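Local coordinates for 190aa long hypothetical protein (Pyrococcus horikoshii, PDB 2DDZ) that is of unknown function, though its family belongs to the class II tRNA synthetase clan, and assembles as a hexamer, at residues Asp67-Ile81 with Val127-Lys141. Numbering follows the deposited sequence.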
loop_
_atom_site.group_PDB
_atom_site.type_symbol
_atom_site.label_atom_id
_atom_site.label_comp_id
_atom_site.label_asym_id
_atom_site.label_seq_id
_atom_site.Cartn_x
_atom_site.Cartn_y
_atom_site.Cartn_z
ATOM N N ASP E 67 10.169 -5.995 -37.920
ATOM C CA ASP E 67 10.548 -7.250 -37.295
ATOM C C ASP E 67 11.221 -7.004 -35.945
ATOM O O ASP E 67 12.343 -6.492 -35.880
ATOM C CB ASP E 67 11.484 -8.004 -38.233
ATOM C CG ASP E 67 11.624 -9.453 -37.864
ATOM O OD1 ASP E 67 10.600 -10.063 -37.481
ATOM O OD2 ASP E 67 12.749 -9.984 -37.973
ATOM N N MET E 68 10.545 -7.409 -34.874
ATOM C CA MET E 68 11.048 -7.184 -33.519
ATOM C C MET E 68 10.721 -8.351 -32.587
ATOM O O MET E 68 9.720 -9.050 -32.777
ATOM C CB MET E 68 10.400 -5.887 -32.986
ATOM C CG MET E 68 10.933 -5.278 -31.682
ATOM S SD MET E 68 10.020 -3.774 -31.181
ATOM C CE MET E 68 10.878 -2.654 -32.002
ATOM N N VAL E 69 11.585 -8.575 -31.599
ATOM C CA VAL E 69 11.362 -9.603 -30.579
ATOM C C VAL E 69 10.694 -8.844 -29.415
ATOM O O VAL E 69 11.270 -7.889 -28.875
ATOM C CB VAL E 69 12.691 -10.231 -30.077
ATOM C CG1 VAL E 69 12.424 -11.112 -28.863
ATOM C CG2 VAL E 69 13.328 -11.072 -31.180
ATOM N N HIS E 70 9.487 -9.257 -29.043
ATOM C CA HIS E 70 8.742 -8.590 -27.975
ATOM C C HIS E 70 8.703 -9.366 -26.669
ATOM O O HIS E 70 8.596 -10.601 -26.664
ATOM C CB HIS E 70 7.294 -8.343 -28.422
ATOM C CG HIS E 70 7.171 -7.501 -29.653
ATOM N ND1 HIS E 70 7.333 -6.130 -29.638
ATOM C CD2 HIS E 70 6.911 -7.834 -30.941
ATOM C CE1 HIS E 70 7.176 -5.657 -30.862
ATOM N NE2 HIS E 70 6.918 -6.671 -31.672
ATOM N N TYR E 71 8.784 -8.641 -25.557
ATOM C CA TYR E 71 8.700 -9.274 -24.243
ATOM C C TYR E 71 7.592 -8.583 -23.485
ATOM O O TYR E 71 7.638 -7.374 -23.279
ATOM C CB TYR E 71 9.992 -9.128 -23.431
ATOM C CG TYR E 71 11.225 -9.679 -24.090
ATOM C CD1 TYR E 71 11.819 -9.009 -25.156
ATOM C CD2 TYR E 71 11.815 -10.865 -23.639
ATOM C CE1 TYR E 71 12.976 -9.495 -25.762
ATOM C CE2 TYR E 71 12.980 -11.366 -24.243
ATOM C CZ TYR E 71 13.551 -10.668 -25.305
ATOM O OH TYR E 71 14.693 -11.128 -25.908
ATOM N N ILE E 72 6.590 -9.344 -23.077
ATOM C CA ILE E 72 5.491 -8.774 -22.327
ATOM C C ILE E 72 5.454 -9.424 -20.973
ATOM O O ILE E 72 5.216 -10.622 -20.835
ATOM C CB ILE E 72 4.167 -8.961 -23.047
ATOM C CG1 ILE E 72 4.099 -7.961 -24.194
ATOM C CG2 ILE E 72 3.000 -8.747 -22.087
ATOM C CD1 ILE E 72 3.131 -8.371 -25.211
ATOM N N LEU E 73 5.712 -8.602 -19.969
ATOM C CA LEU E 73 5.753 -9.051 -18.606
ATOM C C LEU E 73 4.606 -8.509 -17.759
ATOM O O LEU E 73 4.235 -7.338 -17.874
ATOM C CB LEU E 73 7.091 -8.635 -18.010
ATOM C CG LEU E 73 7.319 -8.951 -16.537
ATOM C CD1 LEU E 73 7.263 -10.455 -16.328
ATOM C CD2 LEU E 73 8.663 -8.391 -16.114
ATOM N N GLU E 74 4.025 -9.380 -16.934
ATOM C CA GLU E 74 2.962 -8.973 -16.024
ATOM C C GLU E 74 3.207 -9.591 -14.653
ATOM O O GLU E 74 3.392 -10.793 -14.512
ATOM C CB GLU E 74 1.572 -9.365 -16.534
ATOM C CG GLU E 74 0.446 -8.747 -15.684
ATOM C CD GLU E 74 -0.895 -8.684 -16.414
ATOM O OE1 GLU E 74 -1.144 -9.537 -17.286
ATOM O OE2 GLU E 74 -1.718 -7.795 -16.104
ATOM N N LEU E 75 3.232 -8.731 -13.646
ATOM C CA LEU E 75 3.468 -9.156 -12.280
ATOM C C LEU E 75 2.379 -8.616 -11.365
ATOM O O LEU E 75 2.156 -7.405 -11.262
ATOM C CB LEU E 75 4.841 -8.661 -11.803
ATOM C CG LEU E 75 6.043 -9.185 -12.591
ATOM C CD1 LEU E 75 7.318 -8.657 -11.989
ATOM C CD2 LEU E 75 6.042 -10.709 -12.569
ATOM N N PHE E 76 1.706 -9.531 -10.691
ATOM C CA PHE E 76 0.649 -9.159 -9.788
ATOM C C PHE E 76 1.222 -8.874 -8.409
ATOM O O PHE E 76 1.028 -9.620 -7.451
ATOM C CB PHE E 76 -0.400 -10.266 -9.761
ATOM C CG PHE E 76 -1.077 -10.461 -11.087
ATOM C CD1 PHE E 76 -0.485 -11.241 -12.079
ATOM C CD2 PHE E 76 -2.286 -9.814 -11.364
ATOM C CE1 PHE E 76 -1.093 -11.375 -13.338
ATOM C CE2 PHE E 76 -2.904 -9.944 -12.618
ATOM C CZ PHE E 76 -2.307 -10.724 -13.604
ATOM N N TRP E 77 1.959 -7.779 -8.347
ATOM C CA TRP E 77 2.589 -7.319 -7.127
ATOM C C TRP E 77 1.896 -6.012 -6.839
ATOM O O TRP E 77 0.912 -5.687 -7.493
ATOM C CB TRP E 77 4.079 -7.081 -7.379
ATOM C CG TRP E 77 4.805 -8.319 -7.823
ATOM C CD1 TRP E 77 4.286 -9.581 -7.949
ATOM C CD2 TRP E 77 6.197 -8.427 -8.139
ATOM N NE1 TRP E 77 5.268 -10.465 -8.317
ATOM C CE2 TRP E 77 6.451 -9.784 -8.441
ATOM C CE3 TRP E 77 7.255 -7.511 -8.195
ATOM C CZ2 TRP E 77 7.724 -10.247 -8.791
ATOM C CZ3 TRP E 77 8.518 -7.971 -8.543
ATOM C CH2 TRP E 77 8.740 -9.328 -8.836
ATOM N N HIS E 78 2.393 -5.259 -5.866
ATOM C CA HIS E 78 1.777 -3.976 -5.569
ATOM C C HIS E 78 1.972 -3.125 -6.824
ATOM O O HIS E 78 3.097 -2.957 -7.287
ATOM C CB HIS E 78 2.462 -3.296 -4.383
ATOM C CG HIS E 78 1.743 -2.072 -3.902
ATOM N ND1 HIS E 78 2.371 -1.052 -3.221
ATOM C CD2 HIS E 78 0.440 -1.714 -3.997
ATOM C CE1 HIS E 78 1.486 -0.117 -2.918
ATOM N NE2 HIS E 78 0.307 -0.496 -3.376
ATOM N N PRO E 79 0.881 -2.589 -7.403
ATOM C CA PRO E 79 1.015 -1.764 -8.614
ATOM C C PRO E 79 1.693 -0.423 -8.341
ATOM O O PRO E 79 1.081 0.632 -8.457
ATOM C CB PRO E 79 -0.434 -1.599 -9.083
ATOM C CG PRO E 79 -1.109 -2.840 -8.550
ATOM C CD PRO E 79 -0.534 -2.901 -7.151
ATOM N N ASP E 80 2.975 -0.486 -8.005
ATOM C CA ASP E 80 3.783 0.687 -7.687
ATOM C C ASP E 80 4.623 1.121 -8.897
ATOM O O ASP E 80 5.425 0.338 -9.399
ATOM C CB ASP E 80 4.703 0.320 -6.522
ATOM C CG ASP E 80 5.463 1.499 -5.982
ATOM O OD1 ASP E 80 5.545 2.534 -6.680
ATOM O OD2 ASP E 80 5.989 1.382 -4.856
ATOM N N ILE E 81 4.461 2.359 -9.364
ATOM C CA ILE E 81 5.239 2.804 -10.517
ATOM C C ILE E 81 6.764 2.711 -10.310
ATOM O O ILE E 81 7.502 2.358 -11.232
ATOM C CB ILE E 81 4.839 4.244 -10.987
ATOM C CG1 ILE E 81 4.730 5.208 -9.802
ATOM C CG2 ILE E 81 3.507 4.204 -11.739
ATOM C CD1 ILE E 81 6.051 5.717 -9.294
ATOM N N VAL E 127 1.821 0.583 -14.759
ATOM C CA VAL E 127 0.957 -0.228 -13.921
ATOM C C VAL E 127 -0.483 -0.095 -14.349
ATOM O O VAL E 127 -0.845 0.824 -15.103
ATOM C CB VAL E 127 1.027 0.190 -12.411
ATOM C CG1 VAL E 127 2.465 0.183 -11.917
ATOM C CG2 VAL E 127 0.388 1.556 -12.223
ATOM N N SER E 128 -1.285 -1.032 -13.855
ATOM C CA SER E 128 -2.723 -1.076 -14.084
ATOM C C SER E 128 -3.274 -1.115 -12.656
ATOM O O SER E 128 -2.515 -1.270 -11.706
ATOM C CB SER E 128 -3.122 -2.357 -14.819
ATOM O OG SER E 128 -3.003 -3.478 -13.971
ATOM N N PRO E 129 -4.591 -0.973 -12.479
ATOM C CA PRO E 129 -5.073 -1.014 -11.100
ATOM C C PRO E 129 -4.696 -2.292 -10.348
ATOM O O PRO E 129 -4.649 -2.283 -9.123
ATOM C CB PRO E 129 -6.583 -0.857 -11.264
ATOM C CG PRO E 129 -6.696 -0.009 -12.513
ATOM C CD PRO E 129 -5.687 -0.665 -13.418
ATOM N N VAL E 130 -4.413 -3.382 -11.063
ATOM C CA VAL E 130 -4.090 -4.645 -10.391
ATOM C C VAL E 130 -2.754 -5.309 -10.718
ATOM O O VAL E 130 -2.512 -6.438 -10.293
ATOM C CB VAL E 130 -5.162 -5.704 -10.667
ATOM C CG1 VAL E 130 -6.534 -5.138 -10.374
ATOM C CG2 VAL E 130 -5.057 -6.177 -12.113
ATOM N N SER E 131 -1.884 -4.646 -11.470
ATOM C CA SER E 131 -0.626 -5.293 -11.800
ATOM C C SER E 131 0.430 -4.379 -12.421
ATOM O O SER E 131 0.151 -3.238 -12.796
ATOM C CB SER E 131 -0.899 -6.449 -12.766
ATOM O OG SER E 131 -1.226 -5.932 -14.041
ATOM N N ILE E 132 1.645 -4.917 -12.525
ATOM C CA ILE E 132 2.775 -4.226 -13.132
ATOM C C ILE E 132 2.862 -4.790 -14.547
ATOM O O ILE E 132 2.776 -6.007 -14.738
ATOM C CB ILE E 132 4.106 -4.541 -12.413
ATOM C CG1 ILE E 132 4.227 -3.728 -11.120
ATOM C CG2 ILE E 132 5.272 -4.249 -13.332
ATOM C CD1 ILE E 132 3.181 -4.073 -10.098
ATOM N N LYS E 133 3.033 -3.907 -15.526
ATOM C CA LYS E 133 3.123 -4.301 -16.922
ATOM C C LYS E 133 4.343 -3.709 -17.591
ATOM O O LYS E 133 4.521 -2.491 -17.604
ATOM C CB LYS E 133 1.868 -3.860 -17.683
ATOM C CG LYS E 133 0.686 -4.762 -17.448
ATOM C CD LYS E 133 1.029 -6.193 -17.845
ATOM C CE LYS E 133 1.351 -6.333 -19.346
ATOM N NZ LYS E 133 0.182 -6.787 -20.165
ATOM N N ILE E 134 5.167 -4.580 -18.169
ATOM C CA ILE E 134 6.400 -4.172 -18.841
ATOM C C ILE E 134 6.544 -4.688 -20.273
ATOM O O ILE E 134 6.231 -5.835 -20.561
ATOM C CB ILE E 134 7.657 -4.693 -18.079
ATOM C CG1 ILE E 134 7.676 -4.188 -16.638
ATOM C CG2 ILE E 134 8.919 -4.282 -18.813
ATOM C CD1 ILE E 134 7.073 -2.832 -16.475
ATOM N N HIS E 135 7.031 -3.841 -21.169
ATOM C CA HIS E 135 7.289 -4.279 -22.532
ATOM C C HIS E 135 8.734 -4.007 -22.912
ATOM O O HIS E 135 9.288 -2.967 -22.578
ATOM C CB HIS E 135 6.397 -3.584 -23.571
ATOM C CG HIS E 135 6.795 -3.883 -24.992
ATOM N ND1 HIS E 135 7.584 -3.038 -25.742
ATOM C CD2 HIS E 135 6.570 -4.972 -25.770
ATOM C CE1 HIS E 135 7.829 -3.591 -26.918
ATOM N NE2 HIS E 135 7.226 -4.763 -26.960
ATOM N N ILE E 136 9.351 -4.961 -23.594
ATOM C CA ILE E 136 10.710 -4.780 -24.079
ATOM C C ILE E 136 10.653 -5.231 -25.522
ATOM O O ILE E 136 10.013 -6.232 -25.833
ATOM C CB ILE E 136 11.759 -5.654 -23.369
ATOM C CG1 ILE E 136 11.920 -5.243 -21.905
ATOM C CG2 ILE E 136 13.090 -5.539 -24.106
ATOM C CD1 ILE E 136 10.803 -5.743 -21.037
ATOM N N GLY E 137 11.313 -4.483 -26.398
ATOM C CA GLY E 137 11.327 -4.825 -27.802
ATOM C C GLY E 137 12.738 -4.707 -28.329
ATOM O O GLY E 137 13.426 -3.738 -28.032
ATOM N N LEU E 138 13.185 -5.704 -29.084
ATOM C CA LEU E 138 14.525 -5.670 -29.653
ATOM C C LEU E 138 14.391 -5.796 -31.160
ATOM O O LEU E 138 13.758 -6.734 -31.651
ATOM C CB LEU E 138 15.383 -6.822 -29.120
ATOM C CG LEU E 138 15.576 -6.954 -27.604
ATOM C CD1 LEU E 138 16.514 -8.119 -27.337
ATOM C CD2 LEU E 138 16.152 -5.660 -27.012
ATOM N N ASN E 139 14.969 -4.843 -31.889
ATOM C CA ASN E 139 14.922 -4.871 -33.353
ATOM C C ASN E 139 15.613 -6.139 -33.860
ATOM O O ASN E 139 16.706 -6.479 -33.401
ATOM C CB ASN E 139 15.668 -3.675 -33.965
ATOM C CG ASN E 139 15.049 -2.331 -33.619
ATOM O OD1 ASN E 139 13.871 -2.089 -33.867
ATOM N ND2 ASN E 139 15.860 -1.438 -33.057
ATOM N N VAL E 140 14.962 -6.846 -34.781
ATOM C CA VAL E 140 15.568 -8.022 -35.399
ATOM C C VAL E 140 16.312 -7.402 -36.602
ATOM O O VAL E 140 17.500 -7.655 -36.819
ATOM C CB VAL E 140 14.511 -9.020 -35.899
ATOM C CG1 VAL E 140 15.187 -10.141 -36.686
ATOM C CG2 VAL E 140 13.750 -9.603 -34.712
ATOM N N LYS E 141 15.577 -6.570 -37.345
ATOM C CA LYS E 141 16.074 -5.832 -38.494
ATOM C C LYS E 141 15.810 -4.346 -38.177
ATOM O O LYS E 141 15.084 -4.024 -37.218
ATOM C CB LYS E 141 15.294 -6.178 -39.775
ATOM C CG LYS E 141 15.105 -7.663 -40.077
ATOM C CD LYS E 141 14.146 -7.872 -41.271
ATOM C CE LYS E 141 13.689 -9.329 -41.407
ATOM N NZ LYS E 141 14.837 -10.278 -41.467
HETATM O O HOH W 1 -0.178 -9.992 -19.672
HETATM O O HOH W 2 -1.865 -6.965 -7.233
#
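Val-69, Tyr-71, Leu-73 and Leu-75 of strand 68-75 each trade paired N-H and C=O bonds with Leu-138, Ile-136, Ile-134 and Ile-132 of strand 131-139; the strands run antiparallel, their axes at 165°. The intervening Met-68, His-70, Ile-72 and Glu-74 make their backbone bonds to strand 36-45, and Lys-133 bonds Thr-126 of strand 118-128. The polar side chains illustrate how the same economy extends to one face.

There His-70 ND1 and His-135 NE2 share a hydrogen bond of 3.0 Å in which either could be the donor; the rings meet rim to rim, planes at 38°, and His-135 also stacks on Tyr-16. Glu-74 points its CG away from its own backbone N (chi1 -171°) and runs on extended, which carries OE2 to Ser-131. The hydroxyl OG of Ser-131 donates to the anti lone pair of Glu-74 OE2 at 2.8 Å, and the backbone N of His-24 binds the same oxygen. Lys-133 curls so that its CD lies 3.4 Å from Glu-74 CG, but its NZ stops 4.2 Å from Glu-74 OE1. A water bridges that gap, donating to OE1 and accepting from NZ, while the carbonyls of Ala-20 and Arg-22 take further bonds from the amine. Without the carboxylate, as with an alanine here, Ser-131 OG and His-24 N would probably lose their shared acceptor, and the water one of its two partners here.

On the other face, Tyr-71 CD1 packs 3.8 Å from Ile-136 CB, and its hydroxyl bonds Ser-168. Leu-73, Leu-75 and Ile-136 pack on helix 81-100, and the pair lies between strands 36-45 and 118-128, inside a mixed, helix-backed sheet.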